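Local coordinates for protein intramolecular trans-sialidase (Macrobdella decora, PDB 3SLI) that probably cleaves sialic acid from sialoglycoconjugates by intramolecular trans-glycosylation, releasing it as 2,7-anhydro-Neu5Ac, at residues 14-19 and 45-50; 102-107 and 194-199; 219-224 and 303-308; 620-625 and 668-673; 90-95 and 140-145. One frame throughout, in Å; residues are numbered along the deposited sequence.

Contact 1: 14-19 and 45-50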
# COMPACT_ATOMS: atom_id res chain seq x y z
N ILE A 14 -29.90 15.58 9.76
CA ILE A 14 -30.78 14.81 8.89
C ILE A 14 -31.03 13.40 9.42
O ILE A 14 -30.09 12.62 9.63
CB ILE A 14 -30.21 14.76 7.46
CG1 ILE A 14 -30.13 16.19 6.90
CG2 ILE A 14 -31.06 13.85 6.56
CD1 ILE A 14 -29.48 16.30 5.55
N ALA A 15 -32.29 13.10 9.69
CA ALA A 15 -32.68 11.78 10.16
C ALA A 15 -32.61 10.85 8.97
O ALA A 15 -33.05 11.19 7.87
CB ALA A 15 -34.10 11.81 10.73
N GLU A 16 -32.00 9.69 9.19
CA GLU A 16 -31.81 8.67 8.16
C GLU A 16 -33.09 8.38 7.39
O GLU A 16 -34.12 8.05 7.99
CB GLU A 16 -31.29 7.41 8.83
CG GLU A 16 -30.75 6.34 7.91
CD GLU A 16 -30.16 5.19 8.69
OE1 GLU A 16 -30.80 4.75 9.68
OE2 GLU A 16 -29.05 4.74 8.36
N GLY A 17 -33.03 8.55 6.07
CA GLY A 17 -34.18 8.30 5.21
C GLY A 17 -35.17 9.44 5.08
O GLY A 17 -36.12 9.36 4.30
N GLN A 18 -34.93 10.52 5.82
CA GLN A 18 -35.82 11.68 5.80
C GLN A 18 -35.41 12.78 4.83
O GLN A 18 -36.26 13.41 4.20
CB GLN A 18 -35.92 12.27 7.20
CG GLN A 18 -36.62 11.39 8.20
CD GLN A 18 -38.04 11.08 7.78
OE1 GLN A 18 -38.37 9.94 7.47
NE2 GLN A 18 -38.88 12.11 7.75
N GLY A 19 -34.10 13.01 4.70
CA GLY A 19 -33.64 14.08 3.83
C GLY A 19 -33.99 15.43 4.44
O GLY A 19 -34.44 15.51 5.59
N SER A 45 -21.35 11.60 8.60
CA SER A 45 -22.31 10.51 8.40
C SER A 45 -22.41 9.59 9.61
O SER A 45 -21.39 9.12 10.12
CB SER A 45 -21.93 9.68 7.17
OG SER A 45 -22.86 8.61 6.98
N THR A 46 -23.63 9.35 10.07
CA THR A 46 -23.87 8.45 11.20
C THR A 46 -24.63 7.21 10.71
O THR A 46 -25.02 6.34 11.49
CB THR A 46 -24.71 9.16 12.31
OG1 THR A 46 -25.94 9.65 11.76
CG2 THR A 46 -23.94 10.31 12.93
N SER A 47 -24.79 7.12 9.39
CA SER A 47 -25.52 6.02 8.77
C SER A 47 -24.63 4.97 8.15
O SER A 47 -23.54 5.26 7.66
CB SER A 47 -26.46 6.57 7.70
OG SER A 47 -27.01 5.53 6.90
N GLU A 48 -25.14 3.75 8.10
CA GLU A 48 -24.41 2.63 7.51
C GLU A 48 -25.01 2.28 6.14
O GLU A 48 -24.69 1.24 5.57
CB GLU A 48 -24.44 1.44 8.48
CG GLU A 48 -23.26 0.46 8.35
CD GLU A 48 -21.89 1.13 8.44
OE1 GLU A 48 -21.68 2.01 9.31
OE2 GLU A 48 -21.01 0.74 7.65
N ASN A 49 -25.89 3.14 5.63
CA ASN A 49 -26.49 2.91 4.32
C ASN A 49 -25.41 2.90 3.24
O ASN A 49 -24.45 3.68 3.30
CB ASN A 49 -27.55 3.98 3.99
CG ASN A 49 -28.82 3.82 4.81
OD1 ASN A 49 -29.06 2.78 5.43
ND2 ASN A 49 -29.63 4.87 4.84
N GLY A 50 -25.59 2.02 2.25
CA GLY A 50 -24.64 1.87 1.16
C GLY A 50 -24.29 3.14 0.41
O GLY A 50 -23.11 3.50 0.32
O HOH W 1 -27.35 2.87 9.58
O HOH W 2 -28.31 5.43 11.87
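Glu16 reaches from its loop to Ser47 and Asn49, and one direct hydrogen bond joins the two sides: Ser47 OG donates to Glu16 OE2 over 2.6 Å, meeting the anti lone pair, the one turned from OE1. Because the glutamate side chain is drawn out to full length, with CG anti to the backbone N (chi1 -167°), its carboxylate is carried across the gap. Ser47 OG also accepts from the backbone N of Asn49 at 2.9 Å, closing an ST turn, so the hydroxyl is fixed between a carboxylate and a peptide N-H.

Water adds two bridges. One molecule donates to Glu16 OE2 and accepts from Glu48 N, each at 2.8 Å, and thus OE2 is gripped by two donors. A second bridges Glu16 OE1 and Thr46 O by weak bonds.

Asn49 gives Glu16 packing and no hydrogen bond. The amide and carboxylate planes are 21° apart, and Asn49 ND2 comes within 3.6 Å of Glu16 CG; the polar bond of ND2 itself runs to Pro167 O.

Within this lectin-like sandwich, strands 5-14 and 37-45 of one sheet flank strand 170-178, while strands 20-21 and 51-58 belong to the other sheet. Loops 14-19 and 45-50 therefore both pass from sheet to sheet, and the carboxylate of Glu16 ties them together.

Contact 2: 102-107 and 194-199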
# COMPACT_ATOMS: atom_id res chain seq x y z
N ALA A 102 -15.24 7.62 8.06
CA ALA A 102 -16.43 7.83 8.88
C ALA A 102 -16.12 7.99 10.35
O ALA A 102 -16.70 8.85 11.03
CB ALA A 102 -17.41 6.68 8.68
N LEU A 103 -15.15 7.23 10.82
CA LEU A 103 -14.78 7.24 12.22
C LEU A 103 -13.28 7.32 12.40
O LEU A 103 -12.52 6.72 11.64
CB LEU A 103 -15.34 5.99 12.89
CG LEU A 103 -15.26 5.84 14.40
CD1 LEU A 103 -16.59 5.30 14.91
CD2 LEU A 103 -14.09 4.92 14.78
N TYR A 104 -12.85 8.11 13.39
CA TYR A 104 -11.44 8.29 13.71
C TYR A 104 -11.31 8.38 15.23
O TYR A 104 -11.92 9.24 15.87
CB TYR A 104 -10.92 9.56 13.07
CG TYR A 104 -9.47 9.85 13.39
CD1 TYR A 104 -8.45 9.02 12.92
CD2 TYR A 104 -9.11 11.00 14.10
CE1 TYR A 104 -7.10 9.33 13.16
CE2 TYR A 104 -7.78 11.32 14.34
CZ TYR A 104 -6.78 10.48 13.86
OH TYR A 104 -5.47 10.82 14.06
N LYS A 105 -10.52 7.47 15.79
CA LYS A 105 -10.30 7.40 17.22
C LYS A 105 -11.60 7.32 18.02
O LYS A 105 -11.84 8.11 18.94
CB LYS A 105 -9.40 8.54 17.68
CG LYS A 105 -7.95 8.26 17.37
CD LYS A 105 -7.12 9.51 17.39
CE LYS A 105 -5.66 9.18 17.19
NZ LYS A 105 -5.11 8.63 18.45
N GLY A 106 -12.46 6.39 17.61
CA GLY A 106 -13.72 6.17 18.29
C GLY A 106 -14.89 7.10 18.02
O GLY A 106 -15.99 6.82 18.48
N GLU A 107 -14.68 8.19 17.29
CA GLU A 107 -15.78 9.11 17.03
C GLU A 107 -16.00 9.48 15.57
O GLU A 107 -15.06 9.49 14.77
CB GLU A 107 -15.60 10.38 17.87
CG GLU A 107 -15.57 10.08 19.36
CD GLU A 107 -15.48 11.31 20.22
OE1 GLU A 107 -14.90 12.33 19.78
OE2 GLU A 107 -16.00 11.26 21.36
N THR A 194 -10.25 19.71 7.04
CA THR A 194 -10.45 18.47 7.78
C THR A 194 -9.55 17.38 7.19
O THR A 194 -9.68 17.04 6.01
CB THR A 194 -11.92 17.97 7.76
OG1 THR A 194 -12.42 17.96 6.41
CG2 THR A 194 -12.81 18.84 8.65
N THR A 195 -8.59 16.92 7.97
CA THR A 195 -7.68 15.85 7.54
C THR A 195 -7.44 14.98 8.77
O THR A 195 -7.52 15.46 9.90
CB THR A 195 -6.32 16.38 7.01
OG1 THR A 195 -5.65 17.13 8.03
CG2 THR A 195 -6.51 17.26 5.77
N TYR A 196 -7.20 13.69 8.54
CA TYR A 196 -6.97 12.74 9.63
C TYR A 196 -5.77 11.87 9.29
O TYR A 196 -5.66 11.35 8.18
CB TYR A 196 -8.23 11.90 9.87
CG TYR A 196 -9.45 12.77 10.10
CD1 TYR A 196 -10.22 13.23 9.02
CD2 TYR A 196 -9.79 13.21 11.37
CE1 TYR A 196 -11.28 14.12 9.21
CE2 TYR A 196 -10.84 14.10 11.58
CZ TYR A 196 -11.58 14.55 10.50
OH TYR A 196 -12.60 15.46 10.70
N GLY A 197 -4.87 11.72 10.26
CA GLY A 197 -3.67 10.94 10.04
C GLY A 197 -2.76 11.75 9.14
O GLY A 197 -3.15 12.83 8.68
N GLU A 198 -1.54 11.28 8.91
CA GLU A 198 -0.64 12.02 8.04
C GLU A 198 0.04 11.13 7.02
O GLU A 198 -0.07 9.91 7.09
CB GLU A 198 0.41 12.78 8.87
CG GLU A 198 1.18 11.94 9.86
CD GLU A 198 1.97 12.77 10.85
OE1 GLU A 198 1.34 13.55 11.61
OE2 GLU A 198 3.22 12.64 10.89
N ASN A 199 0.64 11.76 6.02
CA ASN A 199 1.36 11.05 4.99
C ASN A 199 2.83 11.09 5.36
O ASN A 199 3.28 12.01 6.04
CB ASN A 199 1.24 11.75 3.63
CG ASN A 199 -0.18 11.88 3.12
OD1 ASN A 199 -0.55 12.91 2.57
ND2 ASN A 199 -0.97 10.82 3.27
O HOH W 3 -5.09 13.22 12.53
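Tyr104 and Tyr196 mark the closest backbone approach, CA to CA 7.5 Å, between the start of a type I' turn running from Tyr104 to Glu107 and the irregular chain 194-199. The turn is closed by paired backbone bonds between Tyr104 and Glu107.

Across the gap, Tyr196 CB stands over the centre of the Tyr104 ring in a CH-pi contact, 4.2 Å from the centroid and only 7° off the ring normal. Tyr104 CG lies anti to the backbone N (chi1 178°), which sets the ring beneath this methylene. The two rings meet obliquely, their planes at 59°, and the tightest touch is Tyr104 CD2 to Tyr196 CD2 at 3.6 Å. On the opposite face of the Tyr104 ring lies Lys105 CD, offset toward the rim, so this ring is sandwiched between a tyrosine methylene and a lysine chain. A water joins Tyr104 OH, at 2.9 Å, to Gly197 N, at 2.7 Å. The hydroxyl of Tyr196 leads elsewhere, to Phe110 O on strand 107-118.

The hairpin of the lectin-like domain and the chain leading toward the propeller are thus held together here by dispersion and CH-pi packing, with a water as the polar bridge in place of a direct hydrogen bond.

Contact 3: 219-224 and 303-308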
# COMPACT_ATOMS: atom_id res chain seq x y z
N THR A 219 10.84 1.58 15.11
CA THR A 219 11.47 2.52 16.03
C THR A 219 12.83 1.90 16.41
O THR A 219 12.91 0.72 16.80
CB THR A 219 10.62 2.74 17.29
OG1 THR A 219 9.36 3.29 16.93
CG2 THR A 219 11.32 3.68 18.25
N LEU A 220 13.90 2.67 16.22
CA LEU A 220 15.25 2.23 16.53
C LEU A 220 15.54 2.44 18.02
O LEU A 220 14.87 3.25 18.67
CB LEU A 220 16.27 2.99 15.67
CG LEU A 220 16.10 2.91 14.15
CD1 LEU A 220 17.26 3.62 13.46
CD2 LEU A 220 16.04 1.44 13.71
N SER A 221 16.53 1.72 18.56
CA SER A 221 16.88 1.85 19.97
C SER A 221 17.35 3.26 20.32
O SER A 221 17.35 3.64 21.49
CB SER A 221 17.96 0.83 20.35
OG SER A 221 19.10 0.95 19.53
N THR A 222 17.72 4.03 19.30
CA THR A 222 18.17 5.41 19.47
C THR A 222 16.99 6.39 19.63
O THR A 222 17.20 7.55 19.98
CB THR A 222 18.99 5.89 18.25
OG1 THR A 222 18.13 5.95 17.10
CG2 THR A 222 20.14 4.93 17.96
N GLY A 223 15.78 5.94 19.32
CA GLY A 223 14.61 6.81 19.40
C GLY A 223 14.13 7.28 18.03
O GLY A 223 13.00 7.74 17.89
N THR A 224 14.99 7.17 17.02
CA THR A 224 14.63 7.55 15.66
C THR A 224 13.63 6.53 15.13
O THR A 224 13.73 5.34 15.43
CB THR A 224 15.89 7.56 14.74
OG1 THR A 224 16.83 8.51 15.24
CG2 THR A 224 15.53 7.92 13.28
N LEU A 303 22.63 -4.65 19.01
CA LEU A 303 23.98 -4.79 19.53
C LEU A 303 24.96 -3.86 18.80
O LEU A 303 25.81 -3.23 19.43
CB LEU A 303 24.43 -6.25 19.45
CG LEU A 303 24.00 -7.21 20.59
CD1 LEU A 303 22.73 -6.74 21.29
CD2 LEU A 303 23.83 -8.64 20.05
N THR A 304 24.81 -3.73 17.48
CA THR A 304 25.70 -2.89 16.68
C THR A 304 25.05 -1.58 16.23
O THR A 304 25.72 -0.70 15.69
CB THR A 304 26.16 -3.64 15.43
OG1 THR A 304 25.02 -4.03 14.65
CG2 THR A 304 26.95 -4.88 15.80
N LYS A 305 23.74 -1.46 16.45
CA LYS A 305 22.93 -0.30 16.06
C LYS A 305 22.77 -0.19 14.55
O LYS A 305 22.14 0.76 14.06
CB LYS A 305 23.49 1.01 16.65
CG LYS A 305 23.62 1.02 18.18
CD LYS A 305 22.29 0.73 18.87
CE LYS A 305 22.49 0.54 20.38
NZ LYS A 305 21.33 -0.17 21.01
N ARG A 306 23.29 -1.17 13.82
CA ARG A 306 23.20 -1.23 12.36
C ARG A 306 21.77 -1.54 11.92
O ARG A 306 21.06 -2.29 12.60
CB ARG A 306 24.15 -2.32 11.84
CG ARG A 306 24.06 -2.60 10.34
CD ARG A 306 25.26 -3.41 9.86
NE ARG A 306 26.51 -2.66 10.00
CZ ARG A 306 27.71 -3.09 9.61
NH1 ARG A 306 27.85 -4.29 9.05
NH2 ARG A 306 28.78 -2.31 9.74
N ILE A 307 21.33 -0.95 10.81
CA ILE A 307 19.98 -1.22 10.30
C ILE A 307 20.10 -1.86 8.93
O ILE A 307 21.08 -1.63 8.22
CB ILE A 307 19.07 0.05 10.23
CG1 ILE A 307 19.55 1.01 9.14
CG2 ILE A 307 19.00 0.74 11.59
CD1 ILE A 307 18.59 2.17 8.89
N PHE A 308 19.12 -2.70 8.58
CA PHE A 308 19.13 -3.40 7.31
C PHE A 308 17.80 -3.20 6.60
O PHE A 308 16.75 -3.11 7.25
CB PHE A 308 19.32 -4.92 7.52
CG PHE A 308 20.47 -5.29 8.43
CD1 PHE A 308 20.33 -5.23 9.82
CD2 PHE A 308 21.69 -5.71 7.90
CE1 PHE A 308 21.39 -5.57 10.67
CE2 PHE A 308 22.75 -6.06 8.74
CZ PHE A 308 22.60 -5.98 10.13
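Leu220, Ser221, Lys305 and Ile307 meet through aliphatic and hydroxyl atoms, and the flat groups lie around the contact, not in it: the guanidinium of Arg306 makes a cation-pi contact with Tyr432 while its NH2 pairs with Asp434, the Phe308 ring packs against Met430 and Tyr432, and Trp440 lies against Ile307.

The contact joins the first hairpins of two successive propeller blades. In its buried, apolar half both methyls of Leu220 rest on one branch of Ile307, with Leu220 CD2 at 3.7 Å and CD1 at 3.8 Å from Ile307 CG2, and the two side chains cross at about a right angle. Ile226 of strand 225-232 touches both residues.

At the polar end, Lys305 NZ donates to Ser221 OG over 2.9 Å. The lysine chain is bent at the CB-CG bond (chi2 -56°) before straightening, which also lays its CD 3.3 Å from Ser221 OG, alongside the hydroxyl. Ser221 sits in the type I turn from Leu220 to Gly223, closed by Gly223 N to Leu220 O at 2.9 Å; Ser221 OG is bonded in addition to Glu300 OE2, and Lys305 NZ to Lys302 O.

Beside the leucine-isoleucine touch there is thus an exposed ammonium-hydroxyl-carboxylate chain of hydrogen bonds, and the serine hydroxyl, set between two opposite charges, would probably be polarised by them.

Contact 4: 620-625 and 668-673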
# COMPACT_ATOMS: atom_id res chain seq x y z
N TYR A 620 -8.16 -7.71 23.71
CA TYR A 620 -8.70 -6.45 23.19
C TYR A 620 -8.64 -6.34 21.67
O TYR A 620 -7.74 -6.88 21.04
CB TYR A 620 -7.90 -5.27 23.78
CG TYR A 620 -7.86 -5.20 25.28
CD1 TYR A 620 -8.93 -4.68 26.00
CD2 TYR A 620 -6.74 -5.65 26.00
CE1 TYR A 620 -8.90 -4.60 27.39
CE2 TYR A 620 -6.70 -5.58 27.39
CZ TYR A 620 -7.79 -5.05 28.08
OH TYR A 620 -7.78 -4.94 29.46
N SER A 621 -9.63 -5.64 21.10
CA SER A 621 -9.66 -5.38 19.67
C SER A 621 -10.12 -3.93 19.54
O SER A 621 -11.00 -3.49 20.28
CB SER A 621 -10.59 -6.32 18.89
OG SER A 621 -11.94 -6.19 19.29
N TYR A 622 -9.51 -3.20 18.61
CA TYR A 622 -9.82 -1.80 18.40
C TYR A 622 -10.11 -1.57 16.93
O TYR A 622 -9.28 -1.88 16.08
CB TYR A 622 -8.61 -0.96 18.84
CG TYR A 622 -8.80 0.53 18.68
CD1 TYR A 622 -9.32 1.29 19.73
CD2 TYR A 622 -8.43 1.18 17.50
CE1 TYR A 622 -9.48 2.66 19.61
CE2 TYR A 622 -8.58 2.55 17.37
CZ TYR A 622 -9.10 3.29 18.43
OH TYR A 622 -9.24 4.64 18.32
N ALA A 623 -11.31 -1.07 16.63
CA ALA A 623 -11.71 -0.80 15.24
C ALA A 623 -11.23 0.59 14.83
O ALA A 623 -11.58 1.59 15.45
CB ALA A 623 -13.23 -0.90 15.09
N VAL A 624 -10.41 0.64 13.79
CA VAL A 624 -9.85 1.89 13.30
C VAL A 624 -10.86 2.81 12.60
O VAL A 624 -10.69 4.03 12.59
CB VAL A 624 -8.63 1.58 12.39
CG1 VAL A 624 -8.23 2.79 11.53
CG2 VAL A 624 -7.45 1.14 13.26
N ASP A 625 -11.92 2.22 12.05
CA ASP A 625 -12.95 2.97 11.33
C ASP A 625 -14.22 2.10 11.33
O ASP A 625 -14.38 1.25 12.20
CB ASP A 625 -12.48 3.27 9.89
CG ASP A 625 -13.09 4.54 9.30
OD1 ASP A 625 -14.27 4.85 9.60
OD2 ASP A 625 -12.40 5.21 8.52
N GLU A 668 -0.92 6.83 11.60
CA GLU A 668 -1.72 7.19 12.77
C GLU A 668 -1.05 6.67 14.06
O GLU A 668 -0.24 5.74 14.00
CB GLU A 668 -3.14 6.63 12.62
CG GLU A 668 -3.88 7.21 11.40
CD GLU A 668 -5.27 6.63 11.17
OE1 GLU A 668 -5.83 5.97 12.06
OE2 GLU A 668 -5.82 6.86 10.07
N LYS A 669 -1.36 7.28 15.20
CA LYS A 669 -0.79 6.91 16.50
C LYS A 669 -1.93 6.64 17.47
O LYS A 669 -2.94 7.35 17.45
CB LYS A 669 0.03 8.07 17.09
CG LYS A 669 1.15 8.63 16.24
CD LYS A 669 1.68 9.88 16.92
CE LYS A 669 2.88 10.47 16.20
NZ LYS A 669 3.41 11.64 16.95
N TYR A 670 -1.73 5.68 18.37
CA TYR A 670 -2.75 5.31 19.35
C TYR A 670 -2.11 4.99 20.69
O TYR A 670 -1.04 4.39 20.74
CB TYR A 670 -3.53 4.08 18.87
CG TYR A 670 -4.32 4.28 17.60
CD1 TYR A 670 -5.57 4.88 17.63
CD2 TYR A 670 -3.82 3.88 16.35
CE1 TYR A 670 -6.31 5.09 16.47
CE2 TYR A 670 -4.55 4.08 15.18
CZ TYR A 670 -5.80 4.68 15.25
OH TYR A 670 -6.56 4.88 14.13
N SER A 671 -2.74 5.43 21.77
CA SER A 671 -2.23 5.15 23.11
C SER A 671 -2.78 3.79 23.55
O SER A 671 -3.81 3.33 23.03
CB SER A 671 -2.64 6.24 24.11
OG SER A 671 -4.05 6.28 24.33
N ILE A 672 -2.13 3.15 24.52
CA ILE A 672 -2.60 1.86 25.02
C ILE A 672 -3.99 2.07 25.63
O ILE A 672 -4.86 1.21 25.50
CB ILE A 672 -1.62 1.22 26.04
CG1 ILE A 672 -0.28 0.93 25.36
CG2 ILE A 672 -2.20 -0.08 26.62
CD1 ILE A 672 -0.37 0.01 24.14
N SER A 673 -4.20 3.23 26.24
CA SER A 673 -5.49 3.58 26.83
C SER A 673 -6.59 3.48 25.76
O SER A 673 -7.64 2.87 25.98
CB SER A 673 -5.41 5.00 27.38
OG SER A 673 -6.63 5.43 27.96
O HOH W 4 -9.22 5.51 14.38
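Tyr670 projects from strand 665-670 toward Tyr622 and Val624, and its atoms can be followed outward. From CB the ring is swung anti to the carbonyl carbon (chi1 -64°), which aims it at strand 614-623. CD1 lies 3.7 Å from Tyr622 OH. Further out, CE1 is wedged against both Tyr622 CE2 and Tyr622 OH, each at 3.5 Å. The two tyrosines form an offset edge-to-face pair: the edge of Tyr622 is turned toward the face of Tyr670, with centroids 5.1 Å apart and planes at 62°. Near CZ the methyl CG2 of Val624 approaches obliquely.

At the tip, Tyr670 OH touches Val624 CG1 at 3.7 Å. It accepts from a water lying in the ring plane, 2.7 Å from OH, and that water donates as well to Val624 O. The hydroxyl also donates to Glu668 OE1, two residues back on its own strand; the modelled distance is very short and its exact value is doubtful. Glu668 OE2 pairs with Arg101 and Tyr648, the former in the lectin-like domain. Leu675 packs on both tyrosines.

Strands 614-623 and 665-670 are outermost in consecutive sheets, so the contact is apolar packing between neighbouring blades, as in beta-propellers; the six-bladed propeller is the catalytic fold of sialidases.

Contact 5: 90-95 and 140-145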
# COMPACT_ATOMS: atom_id res chain seq x y z
N PHE A 90 -28.31 11.85 -21.24
CA PHE A 90 -26.97 11.87 -20.63
C PHE A 90 -26.94 11.23 -19.25
O PHE A 90 -27.93 11.22 -18.51
CB PHE A 90 -26.31 13.28 -20.62
CG PHE A 90 -27.02 14.31 -19.78
CD1 PHE A 90 -26.96 14.28 -18.38
CD2 PHE A 90 -27.73 15.35 -20.40
CE1 PHE A 90 -27.60 15.26 -17.61
CE2 PHE A 90 -28.37 16.33 -19.64
CZ PHE A 90 -28.30 16.29 -18.24
N ASN A 91 -25.79 10.62 -18.95
CA ASN A 91 -25.55 9.96 -17.68
C ASN A 91 -24.05 10.10 -17.44
O ASN A 91 -23.25 9.28 -17.90
CB ASN A 91 -25.96 8.48 -17.77
CG ASN A 91 -25.58 7.70 -16.52
OD1 ASN A 91 -25.47 8.25 -15.43
ND2 ASN A 91 -25.37 6.41 -16.69
N TYR A 92 -23.68 11.21 -16.81
CA TYR A 92 -22.29 11.54 -16.52
C TYR A 92 -21.97 11.15 -15.08
O TYR A 92 -22.66 11.57 -14.15
CB TYR A 92 -22.05 13.04 -16.69
CG TYR A 92 -22.11 13.56 -18.12
CD1 TYR A 92 -22.42 12.72 -19.19
CD2 TYR A 92 -21.84 14.91 -18.39
CE1 TYR A 92 -22.44 13.20 -20.50
CE2 TYR A 92 -21.87 15.40 -19.70
CZ TYR A 92 -22.17 14.54 -20.75
OH TYR A 92 -22.18 15.02 -22.03
N THR A 93 -20.93 10.35 -14.90
CA THR A 93 -20.56 9.91 -13.55
C THR A 93 -19.07 10.11 -13.32
O THR A 93 -18.27 10.09 -14.26
CB THR A 93 -20.92 8.42 -13.34
OG1 THR A 93 -20.24 7.61 -14.30
CG2 THR A 93 -22.44 8.19 -13.48
N LEU A 94 -18.70 10.30 -12.06
CA LEU A 94 -17.31 10.50 -11.65
C LEU A 94 -17.23 10.13 -10.17
O LEU A 94 -18.07 10.56 -9.37
CB LEU A 94 -16.90 11.97 -11.83
CG LEU A 94 -15.46 12.30 -11.44
CD1 LEU A 94 -14.49 11.50 -12.31
CD2 LEU A 94 -15.21 13.80 -11.58
N ASP A 95 -16.23 9.33 -9.80
CA ASP A 95 -16.08 8.92 -8.41
C ASP A 95 -14.64 8.47 -8.13
O ASP A 95 -13.83 8.36 -9.04
CB ASP A 95 -17.03 7.75 -8.10
CG ASP A 95 -16.62 6.45 -8.78
OD1 ASP A 95 -16.95 6.26 -9.97
OD2 ASP A 95 -15.95 5.62 -8.12
N ALA A 140 -19.48 17.75 -24.62
CA ALA A 140 -20.84 18.25 -24.46
C ALA A 140 -21.05 18.48 -22.96
O ALA A 140 -21.48 17.59 -22.24
CB ALA A 140 -21.85 17.24 -25.01
N PHE A 141 -20.65 19.65 -22.49
CA PHE A 141 -20.80 19.98 -21.08
C PHE A 141 -22.28 20.11 -20.69
O PHE A 141 -23.07 20.75 -21.40
CB PHE A 141 -20.04 21.27 -20.75
CG PHE A 141 -20.07 21.63 -19.29
CD1 PHE A 141 -19.18 21.06 -18.40
CD2 PHE A 141 -21.01 22.54 -18.81
CE1 PHE A 141 -19.22 21.37 -17.04
CE2 PHE A 141 -21.06 22.86 -17.45
CZ PHE A 141 -20.16 22.28 -16.57
N LYS A 142 -22.64 19.52 -19.56
CA LYS A 142 -24.01 19.56 -19.07
C LYS A 142 -24.05 19.90 -17.58
O LYS A 142 -23.07 19.70 -16.85
CB LYS A 142 -24.68 18.19 -19.24
CG LYS A 142 -24.70 17.61 -20.65
CD LYS A 142 -25.60 18.41 -21.56
CE LYS A 142 -25.57 17.86 -22.98
NZ LYS A 142 -26.47 18.64 -23.87
N PHE A 143 -25.17 20.46 -17.13
CA PHE A 143 -25.35 20.73 -15.71
C PHE A 143 -26.84 20.75 -15.36
O PHE A 143 -27.66 20.27 -16.13
CB PHE A 143 -24.60 21.97 -15.21
CG PHE A 143 -24.22 21.88 -13.75
CD1 PHE A 143 -23.59 20.72 -13.26
CD2 PHE A 143 -24.54 22.89 -12.85
CE1 PHE A 143 -23.30 20.58 -11.90
CE2 PHE A 143 -24.25 22.76 -11.49
CZ PHE A 143 -23.63 21.60 -11.01
N ILE A 144 -27.18 21.27 -14.19
CA ILE A 144 -28.56 21.27 -13.72
C ILE A 144 -29.56 21.87 -14.71
O ILE A 144 -30.68 21.37 -14.86
CB ILE A 144 -28.65 21.90 -12.32
CG1 ILE A 144 -27.79 21.08 -11.34
CG2 ILE A 144 -30.10 21.96 -11.84
CD1 ILE A 144 -27.68 21.66 -9.94
N SER A 145 -29.13 22.88 -15.46
CA SER A 145 -29.98 23.53 -16.45
C SER A 145 -30.42 22.57 -17.57
O SER A 145 -31.40 22.83 -18.27
CB SER A 145 -29.24 24.72 -17.07
OG SER A 145 -27.97 24.32 -17.55
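Ala140 meets Tyr92 through its carbonyl: Tyr92 OH donates to Ala140 O over 2.7 Å, in the carbonyl plane and at a C=O...O angle of 147°. The acceptor also lies in the plane of the phenol ring, at its edge, while Ala140 CB stands 3.7 Å from the same hydroxyl. Phe141 points the other way, onto Ala117 and Ala119.

At Lys142 the chain turns back toward Phe90 and Tyr92. Its CG sits over one face of the Phe90 ring, 4.1 Å from the centroid and 23° off the normal, a CH-pi contact displaced toward the rim. The same CG comes within 3.7 Å of Tyr92 CE2 and so touches both rings, and a bend at chi2 (-69°) takes CD along the Phe90 rim, 3.9 Å from Phe90 CD2. Tyr92 belongs to strand 91-96, an edge strand of the six-stranded sheet in the lectin-like sandwich; segment 140-145 is part of the connection from strand 131-137, in the facing sheet, to strand 152-155. Lys138, just upstream, makes a cation-pi contact with Tyr92.

Phe143 is directed inward to Phe69, and Ile144 CG1 lies over one face of its ring. Ser145 continues the short 3-10 turn, where its backbone bonds to Met34.

Overall arrangement
Contacts 1 and 5 lie within the N-terminal lectin-like sandwich, their centres 25 Å apart, and each involves chain that passes between its two sheets. Contact 2, its centre 20 Å from that of contact 1, joins the hairpin at 103-118 of that sandwich to the chain entering the propeller. Contact 4, between two blades, touches contact 2 directly, their centres about 12 Å apart: Lys105 NZ reaches Lys669 O and Leu103 N reaches Asp625 OD1, so the two domains meet here. Contact 3 joins two other blades, its centre about 55 Å from that of contact 5. Along the chain contacts 2 and 5 interlace, whereas contacts 3 and 4 follow in series, so the chain order runs sandwich first, then propeller.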